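Local coordinates for protein dTDP-glucose 4,6-dehydratase (Klebsiella pneumoniae, PDB 5U4Q) that binds NAD and, as a member of the NAD-dependent epimerase/dehydratase family, probably converts dTDP-glucose to its 4-keto-6-deoxy sugar by removing water, at residues P257-V269 and A303-P316. Residues are numbered along the deposited sequence; the frame is centred on the assembly and turned at random. Where two conformers were deposited one is given.
Sequences PYRVYNIGNSSPV and ADTQPLYDLVGFKP
Tyr261 and Leu308 meet where helix 306-312 packs across strand 258-263, a parallel strand of the Rossmann-type sheet that pairs with strand 176-185. The two axes approach to 7.5 Å at 105°, nearly perpendicular, so a few side chains carry the tight part. Three helix residues line the Tyr261 ring: Leu308 CD1 lies over one face, Pro307 CB abuts the edge in the ring plane, 3.8 Å from CD1 of Tyr261, and Leu311 CD2 reaches the phenol end obliquely, 3.6 Å from CZ of Tyr261. CD2 of Leu308 reaches Ile263 CG1 at 3.8 Å, although the Ile263 side chain sets off away from the helix and also packs on Phe181; CG anti to the backbone N (chi1 -163°) lets the Leu308 fork straddle both. Leu308, which also touches Val233 of helix 223-234, and Ile263 form the buried end; Tyr261, Pro307 and Leu311 lie on the more open side. A water bridges helix to strand here, accepting from Leu308 N and donating to Asn262 O.

Toward the loops the fit slackens. A second water donates to Gly264 O, accepts from Ser266 N and bonds Thr305 OG1, while Pro316 CG comes 3.6 Å from Gly264 O. The direct polar link lies at Asn262, whose OD1 is bonded to Tyr133 OH while its ND2 donates to Asp304 O at 2.9 Å with an N-H...O angle of 166°, the oxygen near the amide plane but the donor tilted from the Asp304 carbonyl plane.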
ATOM      1  N   PRO A 257      -8.122  -6.912 -16.214  1.00 14.10           N
ATOM      2  CA  PRO A 257      -9.143  -7.803 -15.572  1.00 13.57           C
ATOM      3  C   PRO A 257      -9.046  -7.674 -14.040  1.00 14.40           C
ATOM      4  O   PRO A 257      -8.615  -8.599 -13.348  1.00 14.62           O
ATOM      5  CB  PRO A 257      -8.745  -9.197 -16.072  1.00 14.21           C
ATOM      6  CG  PRO A 257      -7.276  -9.085 -16.295  1.00 15.13           C
ATOM      7  CD  PRO A 257      -7.057  -7.705 -16.841  1.00 15.01           C
ATOM      8  N   TYR A 258      -9.476  -6.517 -13.560  1.00 14.25           N
ATOM      9  CA  TYR A 258      -9.354  -6.083 -12.171  1.00 14.43           C
ATOM     10  C   TYR A 258     -10.664  -5.492 -11.710  1.00 13.85           C
ATOM     11  O   TYR A 258     -11.238  -4.620 -12.378  1.00 14.92           O
ATOM     12  CB  TYR A 258      -8.278  -5.006 -12.088  1.00 13.88           C
ATOM     13  CG  TYR A 258      -8.321  -4.039 -10.899  1.00 13.76           C
ATOM     14  CD1 TYR A 258      -7.582  -4.302  -9.733  1.00 13.02           C
ATOM     15  CD2 TYR A 258      -9.023  -2.837 -10.958  1.00 13.95           C
ATOM     16  CE1 TYR A 258      -7.601  -3.419  -8.664  1.00 13.90           C
ATOM     17  CE2 TYR A 258      -9.039  -1.936  -9.891  1.00 14.50           C
ATOM     18  CZ  TYR A 258      -8.299  -2.226  -8.749  1.00 14.14           C
ATOM     19  OH  TYR A 258      -8.319  -1.328  -7.695  1.00 16.30           O
ATOM     20  N   ARG A 259     -11.147  -5.948 -10.557  0.50 13.93           N
ATOM     21  CA  ARG A 259     -12.380  -5.408  -9.978  0.50 14.14           C
ATOM     22  C   ARG A 259     -12.305  -5.386  -8.468  0.50 13.64           C
ATOM     23  O   ARG A 259     -11.675  -6.262  -7.865  0.50 13.30           O
ATOM     24  CB  ARG A 259     -13.599  -6.263 -10.337  0.50 15.33           C
ATOM     25  CG  ARG A 259     -14.085  -6.167 -11.767  0.50 17.01           C
ATOM     26  CD  ARG A 259     -14.658  -4.800 -12.083  0.50 18.46           C
ATOM     27  NE  ARG A 259     -15.285  -4.820 -13.401  0.50 19.90           N
ATOM     28  CZ  ARG A 259     -14.614  -4.805 -14.547  0.50 21.82           C
ATOM     29  NH1 ARG A 259     -15.280  -4.844 -15.695  0.50 23.20           N
ATOM     30  NH2 ARG A 259     -13.291  -4.758 -14.552  0.50 22.33           N
ATOM     31  N   VAL A 260     -12.979  -4.399  -7.869  1.00 13.52           N
ATOM     32  CA  VAL A 260     -13.100  -4.275  -6.412  1.00 13.32           C
ATOM     33  C   VAL A 260     -14.597  -4.046  -6.146  1.00 13.93           C
ATOM     34  O   VAL A 260     -15.244  -3.265  -6.847  1.00 15.63           O
ATOM     35  CB  VAL A 260     -12.236  -3.169  -5.771  1.00 14.90           C
ATOM     36  CG1 VAL A 260     -12.489  -3.134  -4.271  1.00 17.20           C
ATOM     37  CG2 VAL A 260     -10.755  -3.394  -6.072  1.00 15.36           C
ATOM     38  N   TYR A 261     -15.147  -4.766  -5.167  1.00 12.92           N
ATOM     39  CA  TYR A 261     -16.530  -4.624  -4.752  1.00 13.52           C
ATOM     40  C   TYR A 261     -16.666  -4.454  -3.242  1.00 14.15           C
ATOM     41  O   TYR A 261     -15.926  -5.070  -2.465  1.00 14.41           O
ATOM     42  CB  TYR A 261     -17.347  -5.875  -5.103  1.00 14.60           C
ATOM     43  CG  TYR A 261     -17.414  -6.155  -6.583  1.00 15.37           C
ATOM     44  CD1 TYR A 261     -18.269  -5.424  -7.426  1.00 16.92           C
ATOM     45  CD2 TYR A 261     -16.631  -7.150  -7.154  1.00 14.46           C
ATOM     46  CE1 TYR A 261     -18.296  -5.673  -8.785  1.00 17.02           C
ATOM     47  CE2 TYR A 261     -16.647  -7.398  -8.516  1.00 16.54           C
ATOM     48  CZ  TYR A 261     -17.481  -6.654  -9.327  1.00 16.63           C
ATOM     49  OH  TYR A 261     -17.491  -6.931 -10.674  1.00 18.06           O
ATOM     50  N   ASN A 262     -17.626  -3.632  -2.828  1.00 14.07           N
ATOM     51  CA  ASN A 262     -18.062  -3.662  -1.429  1.00 15.27           C
ATOM     52  C   ASN A 262     -18.869  -4.937  -1.195  1.00 16.24           C
ATOM     53  O   ASN A 262     -19.622  -5.376  -2.060  1.00 16.22           O
ATOM     54  CB  ASN A 262     -19.003  -2.515  -1.087  1.00 15.43           C
ATOM     55  CG  ASN A 262     -18.318  -1.174  -0.984  1.00 16.36           C
ATOM     56  OD1 ASN A 262     -17.144  -1.065  -0.646  1.00 15.25           O
ATOM     57  ND2 ASN A 262     -19.099  -0.128  -1.195  1.00 16.89           N
ATOM     58  N   ILE A 263     -18.703  -5.524  -0.026  1.00 15.73           N
ATOM     59  CA  ILE A 263     -19.512  -6.689   0.366  1.00 17.30           C
ATOM     60  C   ILE A 263     -20.037  -6.412   1.781  1.00 16.63           C
ATOM     61  O   ILE A 263     -19.267  -6.168   2.693  1.00 18.52           O
ATOM     62  CB  ILE A 263     -18.715  -7.990   0.236  1.00 18.85           C
ATOM     63  CG1 ILE A 263     -19.606  -9.196   0.545  1.00 20.30           C
ATOM     64  CG2 ILE A 263     -17.468  -7.992   1.114  1.00 18.86           C
ATOM     65  CD1 ILE A 263     -18.919 -10.513   0.285  1.00 21.71           C
ATOM     66  N   GLY A 264     -21.347  -6.433   1.943  1.00 18.27           N
ATOM     67  CA  GLY A 264     -21.932  -6.072   3.235  1.00 19.49           C
ATOM     68  C   GLY A 264     -23.450  -6.129   3.249  1.00 19.88           C
ATOM     69  O   GLY A 264     -24.059  -6.684   2.349  1.00 22.52           O
ATOM     70  N   ASN A 265     -24.047  -5.512   4.261  1.00 22.33           N
ATOM     71  CA  ASN A 265     -25.496  -5.668   4.506  1.00 25.68           C
ATOM     72  C   ASN A 265     -26.161  -4.307   4.626  1.00 29.69           C
ATOM     73  O   ASN A 265     -25.836  -3.520   5.525  1.00 33.32           O
ATOM     74  CB  ASN A 265     -25.684  -6.498   5.807  1.00 26.78           C
ATOM     75  CG  ASN A 265     -27.142  -6.787   6.155  1.00 28.60           C
ATOM     76  OD1 ASN A 265     -28.071  -6.432   5.420  1.00 30.44           O
ATOM     77  ND2 ASN A 265     -27.344  -7.437   7.303  1.00 30.55           N
ATOM     78  N   SER A 266     -27.126  -4.059   3.741  1.00 30.54           N
ATOM     79  CA  SER A 266     -27.865  -2.780   3.721  1.00 30.84           C
ATOM     80  C   SER A 266     -28.978  -2.646   4.766  1.00 30.57           C
ATOM     81  O   SER A 266     -29.565  -1.583   4.886  1.00 30.06           O
ATOM     82  CB  SER A 266     -28.431  -2.542   2.319  1.00 32.37           C
ATOM     83  OG  SER A 266     -29.316  -3.590   1.918  1.00 31.51           O
ATOM     84  N   SER A 267     -29.277  -3.707   5.527  1.00 29.38           N
ATOM     85  CA  SER A 267     -30.314  -3.624   6.585  1.00 31.07           C
ATOM     86  C   SER A 267     -30.086  -2.397   7.462  1.00 30.59           C
ATOM     87  O   SER A 267     -28.940  -2.104   7.766  1.00 29.48           O
ATOM     88  CB  SER A 267     -30.317  -4.879   7.464  1.00 30.52           C
ATOM     89  OG  SER A 267     -31.021  -4.636   8.690  1.00 34.84           O
ATOM     90  N   PRO A 268     -31.172  -1.697   7.888  1.00 34.51           N
ATOM     91  CA  PRO A 268     -31.049  -0.475   8.715  1.00 37.74           C
ATOM     92  C   PRO A 268     -30.970  -0.736  10.233  1.00 40.52           C
ATOM     93  O   PRO A 268     -31.112   0.202  11.037  1.00 38.49           O
ATOM     94  CB  PRO A 268     -32.329   0.289   8.373  1.00 36.16           C
ATOM     95  CG  PRO A 268     -33.338  -0.794   8.178  1.00 37.28           C
ATOM     96  CD  PRO A 268     -32.592  -2.014   7.647  1.00 36.09           C
ATOM     97  N   VAL A 269     -30.776  -1.994  10.615  1.00 39.50           N
ATOM     98  CA  VAL A 269     -30.618  -2.364  12.023  1.00 42.55           C
ATOM     99  C   VAL A 269     -29.417  -1.647  12.651  1.00 39.79           C
ATOM    100  O   VAL A 269     -28.347  -1.568  12.061  1.00 41.37           O
ATOM    101  CB  VAL A 269     -30.435  -3.890  12.208  1.00 44.89           C
ATOM    102  CG1 VAL A 269     -31.750  -4.618  11.942  1.00 47.87           C
ATOM    103  CG2 VAL A 269     -29.273  -4.423  11.353  1.00 44.50           C
ATOM    104  N   ALA A 303     -23.170   1.887   3.151  1.00 28.48           N
ATOM    105  CA  ALA A 303     -22.359   1.414   2.030  1.00 27.06           C
ATOM    106  C   ALA A 303     -23.202   0.936   0.869  1.00 22.73           C
ATOM    107  O   ALA A 303     -24.282   0.341   1.058  1.00 24.76           O
ATOM    108  CB  ALA A 303     -21.461   0.284   2.498  1.00 26.69           C
ATOM    109  N   ASP A 304     -22.710   1.186  -0.335  1.00 20.11           N
ATOM    110  CA  ASP A 304     -23.393   0.785  -1.566  1.00 18.80           C
ATOM    111  C   ASP A 304     -22.902  -0.598  -2.036  1.00 20.92           C
ATOM    112  O   ASP A 304     -21.711  -0.778  -2.343  1.00 19.64           O
ATOM    113  CB  ASP A 304     -23.142   1.833  -2.662  1.00 21.69           C
ATOM    114  CG  ASP A 304     -23.824   1.509  -4.015  1.00 21.83           C
ATOM    115  OD1 ASP A 304     -24.548   0.506  -4.143  1.00 23.89           O
ATOM    116  OD2 ASP A 304     -23.642   2.300  -4.970  1.00 25.72           O
ATOM    117  N   THR A 305     -23.828  -1.551  -2.107  1.00 22.16           N
ATOM    118  CA  THR A 305     -23.505  -2.887  -2.610  1.00 24.10           C
ATOM    119  C   THR A 305     -24.270  -3.252  -3.891  1.00 24.42           C
ATOM    120  O   THR A 305     -24.377  -4.450  -4.238  1.00 24.41           O
ATOM    121  CB  THR A 305     -23.737  -3.953  -1.536  1.00 25.65           C
ATOM    122  OG1 THR A 305     -25.096  -3.906  -1.105  1.00 29.57           O
ATOM    123  CG2 THR A 305     -22.847  -3.702  -0.346  1.00 27.02           C
ATOM    124  N   GLN A 306     -24.759  -2.250  -4.630  1.00 24.82           N
ATOM    125  CA  GLN A 306     -25.423  -2.510  -5.928  1.00 25.19           C
ATOM    126  C   GLN A 306     -24.532  -3.260  -6.942  1.00 24.15           C
ATOM    127  O   GLN A 306     -25.026  -4.128  -7.681  1.00 23.16           O
ATOM    128  CB  GLN A 306     -25.980  -1.193  -6.549  1.00 29.02           C
ATOM    129  CG  GLN A 306     -26.293  -1.187  -8.059  1.00 29.82           C
ATOM    130  CD  GLN A 306     -25.098  -0.834  -8.965  1.00 30.56           C
ATOM    131  OE1 GLN A 306     -24.411   0.163  -8.754  1.00 33.23           O
ATOM    132  NE2 GLN A 306     -24.891  -1.623 -10.012  1.00 34.77           N
ATOM    133  N   PRO A 307     -23.228  -2.921  -7.004  1.00 20.24           N
ATOM    134  CA  PRO A 307     -22.465  -3.625  -8.002  1.00 20.81           C
ATOM    135  C   PRO A 307     -22.426  -5.146  -7.742  1.00 20.16           C
ATOM    136  O   PRO A 307     -22.533  -5.923  -8.710  1.00 21.51           O
ATOM    137  CB  PRO A 307     -21.097  -2.946  -7.937  1.00 19.87           C
ATOM    138  CG  PRO A 307     -21.405  -1.553  -7.514  1.00 19.38           C
ATOM    139  CD  PRO A 307     -22.535  -1.701  -6.538  1.00 18.79           C
ATOM    140  N   LEU A 308     -22.318  -5.576  -6.480  1.00 20.82           N
ATOM    141  CA  LEU A 308     -22.239  -7.026  -6.213  1.00 21.65           C
ATOM    142  C   LEU A 308     -23.616  -7.676  -6.424  1.00 22.48           C
ATOM    143  O   LEU A 308     -23.696  -8.837  -6.861  1.00 23.71           O
ATOM    144  CB  LEU A 308     -21.625  -7.324  -4.840  1.00 22.58           C
ATOM    145  CG  LEU A 308     -21.103  -8.747  -4.562  1.00 27.08           C
ATOM    146  CD1 LEU A 308     -20.070  -9.180  -5.590  1.00 24.80           C
ATOM    147  CD2 LEU A 308     -20.500  -8.836  -3.171  1.00 29.18           C
ATOM    148  N   TYR A 309     -24.692  -6.914  -6.181  1.00 22.26           N
ATOM    149  CA  TYR A 309     -26.052  -7.399  -6.481  1.00 22.12           C
ATOM    150  C   TYR A 309     -26.237  -7.591  -7.975  1.00 22.34           C
ATOM    151  O   TYR A 309     -26.771  -8.599  -8.397  1.00 23.38           O
ATOM    152  CB  TYR A 309     -27.158  -6.452  -5.944  1.00 24.62           C
ATOM    153  CG  TYR A 309     -28.554  -6.906  -6.346  1.00 25.63           C
ATOM    154  CD1 TYR A 309     -29.193  -7.933  -5.665  1.00 28.06           C
ATOM    155  CD2 TYR A 309     -29.214  -6.341  -7.443  1.00 25.48           C
ATOM    156  CE1 TYR A 309     -30.454  -8.378  -6.050  1.00 29.47           C
ATOM    157  CE2 TYR A 309     -30.480  -6.790  -7.833  1.00 27.74           C
ATOM    158  CZ  TYR A 309     -31.091  -7.804  -7.123  1.00 28.18           C
ATOM    159  OH  TYR A 309     -32.337  -8.269  -7.487  1.00 30.33           O
ATOM    160  N   ASP A 310     -25.827  -6.628  -8.787  1.00 22.60           N
ATOM    161  CA  ASP A 310     -25.941  -6.795 -10.228  1.00 24.86           C
ATOM    162  C   ASP A 310     -25.029  -7.934 -10.715  1.00 23.57           C
ATOM    163  O   ASP A 310     -25.351  -8.603 -11.692  1.00 27.56           O
ATOM    164  CB  ASP A 310     -25.622  -5.489 -10.971  1.00 27.74           C
ATOM    165  CG  ASP A 310     -26.607  -4.363 -10.633  1.00 35.12           C
ATOM    166  OD1 ASP A 310     -27.690  -4.643 -10.072  1.00 35.90           O
ATOM    167  OD2 ASP A 310     -26.295  -3.191 -10.927  1.00 38.57           O
ATOM    168  N   LEU A 311     -23.941  -8.211  -9.991  1.00 22.34           N
ATOM    169  CA  LEU A 311     -23.000  -9.229 -10.457  1.00 21.83           C
ATOM    170  C   LEU A 311     -23.396 -10.682 -10.166  1.00 22.40           C
ATOM    171  O   LEU A 311     -23.401 -11.505 -11.098  1.00 23.25           O
ATOM    172  CB  LEU A 311     -21.599  -8.997  -9.879  1.00 20.13           C
ATOM    173  CG  LEU A 311     -20.457  -9.767 -10.558  1.00 21.78           C
ATOM    174  CD1 LEU A 311     -20.101  -9.155 -11.911  1.00 22.97           C
ATOM    175  CD2 LEU A 311     -19.236  -9.780  -9.660  1.00 21.62           C
ATOM    176  N   VAL A 312     -23.635 -11.022  -8.889  0.50 21.71           N
ATOM    177  CA  VAL A 312     -23.895 -12.433  -8.476  0.50 22.02           C
ATOM    178  C   VAL A 312     -25.369 -12.803  -8.233  0.50 23.95           C
ATOM    179  O   VAL A 312     -25.676 -13.964  -7.970  0.50 23.37           O
ATOM    180  CB  VAL A 312     -23.051 -12.870  -7.239  0.50 23.24           C
ATOM    181  CG1 VAL A 312     -21.553 -12.778  -7.532  0.50 23.76           C
ATOM    182  CG2 VAL A 312     -23.423 -12.077  -5.990  0.50 23.21           C
ATOM    183  N   GLY A 313     -26.268 -11.831  -8.313  0.50 23.75           N
ATOM    184  CA  GLY A 313     -27.695 -12.114  -8.144  0.50 25.31           C
ATOM    185  C   GLY A 313     -28.043 -12.745  -6.807  0.50 25.93           C
ATOM    186  O   GLY A 313     -28.818 -13.707  -6.741  0.50 26.61           O
ATOM    187  N   PHE A 314     -27.469 -12.200  -5.740  0.50 23.93           N
ATOM    188  CA  PHE A 314     -27.740 -12.671  -4.368  0.50 23.85           C
ATOM    189  C   PHE A 314     -27.537 -11.538  -3.373  0.50 23.29           C
ATOM    190  O   PHE A 314     -26.575 -10.780  -3.479  0.50 24.05           O
ATOM    191  CB  PHE A 314     -26.821 -13.835  -3.995  0.50 23.79           C
ATOM    192  CG  PHE A 314     -26.950 -14.286  -2.560  0.50 23.43           C
ATOM    193  CD1 PHE A 314     -27.906 -15.223  -2.193  0.50 22.66           C
ATOM    194  CD2 PHE A 314     -26.101 -13.789  -1.584  0.50 23.74           C
ATOM    195  CE1 PHE A 314     -28.020 -15.646  -0.878  0.50 23.35           C
ATOM    196  CE2 PHE A 314     -26.199 -14.220  -0.265  0.50 22.46           C
ATOM    197  CZ  PHE A 314     -27.170 -15.137   0.090  0.50 22.26           C
ATOM    198  N   LYS A 315     -28.443 -11.425  -2.400  0.50 23.04           N
ATOM    199  CA  LYS A 315     -28.328 -10.421  -1.339  0.50 24.09           C
ATOM    200  C   LYS A 315     -28.419 -11.129   0.026  0.50 22.17           C
ATOM    201  O   LYS A 315     -28.920 -12.256   0.095  0.50 22.01           O
ATOM    202  CB  LYS A 315     -29.442  -9.373  -1.442  0.50 25.49           C
ATOM    203  CG  LYS A 315     -30.850  -9.965  -1.414  0.50 27.61           C
ATOM    204  CD  LYS A 315     -31.934  -8.895  -1.470  0.50 27.64           C
ATOM    205  CE  LYS A 315     -33.336  -9.505  -1.420  0.50 28.40           C
ATOM    206  NZ  LYS A 315     -34.427  -8.497  -1.268  0.50 30.16           N
ATOM    207  N   PRO A 316     -27.964 -10.466   1.108  1.00 24.43           N
ATOM    208  CA  PRO A 316     -28.015 -11.217   2.384  1.00 22.06           C
ATOM    209  C   PRO A 316     -29.445 -11.534   2.804  1.00 24.16           C
ATOM    210  O   PRO A 316     -30.329 -10.693   2.656  1.00 25.72           O
ATOM    211  CB  PRO A 316     -27.379 -10.255   3.387  1.00 24.42           C
ATOM    212  CG  PRO A 316     -26.522  -9.357   2.578  1.00 26.89           C
ATOM    213  CD  PRO A 316     -27.189  -9.219   1.250  1.00 25.47           C
TER
HETATM  214  O   HOH W   1     -21.004  -4.139  -4.244  1.00 17.82           O
HETATM  215  O   HOH W   2     -26.265  -5.794   1.169  1.00 36.96           O